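Local structure of uncharacterized protein (Pyrococcus furiosus, 3IDU) at residues A[55-59]-A[60-64]. The protein is of unknown function, but this piece of it, a CARDB domain with an all-beta fold, binds two manganese ions. Numbering follows the deposited sequence.
Sequences RVYIN and GTLYK
A beta hairpin with a two-residue loop, closed by a type I' turn from Ile58 to Thr61 and offset by a classic beta bulge, joins strands 49-58 and 61-70. At the turn Ile58 N donates to Thr61 O at 2.9 Å, and Thr61 N returns to Ile58 O. Asn59 and Gly60 carry the positive phi angles of this turn, and a water bridges Asn59 O to Thr61 OG1. At the bulge Val56 O takes two donors, Tyr63 N in the carbonyl plane at 2.7 Å and Lys64 N, tilted from it, at 3.3 Å; Val56 N closes the pair on Lys64 O. The extra residue puts Tyr63 on the same side as Ile58, whose CD1 sits over one ring face, 3.9 Å from the centroid, while Val56 CG1 lies beside the ring edge, near its plane. On the other side Leu62 CD1 lies over one face of the Tyr57 ring, toward its rim, in a CH-pi contact 4.1 Å from the centroid, and reaches Arg55 CB at 3.8 Å. With Leu62 CG anti to the backbone N (chi1 -175°) and chi2 at 64°, CD1 comes back over the ring. Tyr57 OH hydrogen-bonds Glu98 OE1, and Arg55 NH2 makes a salt bridge to Glu99 OE1, near the manganese ligands Asp97 and Asn100. An alanine in place of Tyr57 would probably leave Leu62 CD1 without its aromatic face and Glu98 without its hydroxyl partner. Outermost in the five-stranded sheet, strand 61-70 reaches Asn81 O of the three-stranded one through Tyr63 OH, in a beta sandwich consistent with the E-set clan.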
loop_
_atom_site.group_PDB
_atom_site.type_symbol
_atom_site.label_atom_id
_atom_site.label_comp_id
_atom_site.label_asym_id
_atom_site.label_seq_id
_atom_site.Cartn_x
_atom_site.Cartn_y
_atom_site.Cartn_z
ATOM N N ARG A 55 -5.452 3.377 1.712
ATOM C CA ARG A 55 -5.486 4.711 1.147
ATOM C C ARG A 55 -4.177 5.042 0.452
ATOM O O ARG A 55 -3.099 4.620 0.886
ATOM C CB ARG A 55 -5.749 5.750 2.251
ATOM C CG ARG A 55 -7.041 5.541 3.055
ATOM C CD ARG A 55 -7.205 6.625 4.123
ATOM N NE ARG A 55 -8.439 6.519 4.908
ATOM C CZ ARG A 55 -8.635 5.665 5.911
ATOM N NH1 ARG A 55 -7.680 4.819 6.269
ATOM N NH2 ARG A 55 -9.783 5.672 6.577
ATOM N N VAL A 56 -4.282 5.782 -0.645
ATOM C CA VAL A 56 -3.112 6.223 -1.392
ATOM C C VAL A 56 -3.140 7.747 -1.391
ATOM O O VAL A 56 -4.174 8.364 -1.639
ATOM C CB VAL A 56 -3.111 5.689 -2.851
ATOM C CG1 VAL A 56 -2.133 6.497 -3.705
ATOM C CG2 VAL A 56 -2.693 4.229 -2.860
ATOM N N TYR A 57 -1.989 8.331 -1.082
ATOM C CA TYR A 57 -1.808 9.774 -1.017
ATOM C C TYR A 57 -0.712 10.176 -1.986
ATOM O O TYR A 57 0.239 9.426 -2.204
ATOM C CB TYR A 57 -1.348 10.198 0.379
ATOM C CG TYR A 57 -2.295 9.886 1.510
ATOM C CD1 TYR A 57 -3.249 10.814 1.919
ATOM C CD2 TYR A 57 -2.219 8.673 2.195
ATOM C CE1 TYR A 57 -4.099 10.549 2.980
ATOM C CE2 TYR A 57 -3.070 8.400 3.259
ATOM C CZ TYR A 57 -4.007 9.341 3.647
ATOM O OH TYR A 57 -4.847 9.066 4.700
ATOM N N ILE A 58 -0.845 11.367 -2.552
ATOM C CA ILE A 58 0.156 11.904 -3.460
ATOM C C ILE A 58 0.502 13.266 -2.862
ATOM O O ILE A 58 -0.345 14.154 -2.807
ATOM C CB ILE A 58 -0.410 12.038 -4.884
ATOM C CG1 ILE A 58 -0.723 10.639 -5.430
ATOM C CG2 ILE A 58 0.582 12.773 -5.779
ATOM C CD1 ILE A 58 -1.323 10.625 -6.818
ATOM N N ASN A 59 1.747 13.411 -2.410
ATOM C CA ASN A 59 2.210 14.636 -1.761
ATOM C C ASN A 59 1.296 15.036 -0.601
ATOM O O ASN A 59 0.948 16.206 -0.427
ATOM C CB ASN A 59 2.355 15.779 -2.777
ATOM C CG ASN A 59 3.731 15.802 -3.426
ATOM O OD1 ASN A 59 4.584 14.968 -3.116
ATOM N ND2 ASN A 59 3.958 16.758 -4.321
ATOM N N GLY A 60 0.908 14.034 0.187
ATOM C CA GLY A 60 0.074 14.257 1.358
ATOM C C GLY A 60 -1.419 14.391 1.150
ATOM O O GLY A 60 -2.177 14.360 2.118
ATOM N N THR A 61 -1.849 14.550 -0.097
ATOM C CA THR A 61 -3.273 14.692 -0.378
ATOM C C THR A 61 -3.851 13.352 -0.829
ATOM O O THR A 61 -3.301 12.697 -1.709
ATOM C CB THR A 61 -3.515 15.764 -1.458
ATOM O OG1 THR A 61 -3.051 17.034 -0.974
ATOM C CG2 THR A 61 -5.000 15.866 -1.792
ATOM N N LEU A 62 -4.955 12.950 -0.211
ATOM C CA LEU A 62 -5.598 11.687 -0.537
ATOM C C LEU A 62 -5.942 11.615 -2.014
ATOM O O LEU A 62 -6.455 12.577 -2.596
ATOM C CB LEU A 62 -6.868 11.507 0.307
ATOM C CG LEU A 62 -7.637 10.181 0.201
ATOM C CD1 LEU A 62 -6.778 9.037 0.708
ATOM C CD2 LEU A 62 -8.926 10.271 0.997
ATOM N N TYR A 63 -5.654 10.466 -2.612
ATOM C CA TYR A 63 -5.923 10.247 -4.023
ATOM C C TYR A 63 -6.971 9.163 -4.242
ATOM O O TYR A 63 -7.945 9.370 -4.959
ATOM C CB TYR A 63 -4.632 9.865 -4.752
ATOM C CG TYR A 63 -4.820 9.676 -6.241
ATOM C CD1 TYR A 63 -4.579 8.443 -6.845
ATOM C CD2 TYR A 63 -5.248 10.732 -7.045
ATOM C CE1 TYR A 63 -4.756 8.266 -8.214
ATOM C CE2 TYR A 63 -5.429 10.566 -8.412
ATOM C CZ TYR A 63 -5.182 9.331 -8.991
ATOM O OH TYR A 63 -5.363 9.170 -10.345
ATOM N N LYS A 64 -6.786 8.003 -3.623
ATOM C CA LYS A 64 -7.750 6.930 -3.817
ATOM C C LYS A 64 -7.903 6.093 -2.561
ATOM O O LYS A 64 -6.977 5.983 -1.758
ATOM C CB LYS A 64 -7.309 6.046 -4.988
ATOM C CG LYS A 64 -8.356 5.056 -5.480
ATOM C CD LYS A 64 -7.851 4.318 -6.710
ATOM C CE LYS A 64 -8.863 3.300 -7.217
ATOM N NZ LYS A 64 -8.357 2.557 -8.407
HETATM O O HOH W 1 -0.701 17.532 -2.104
#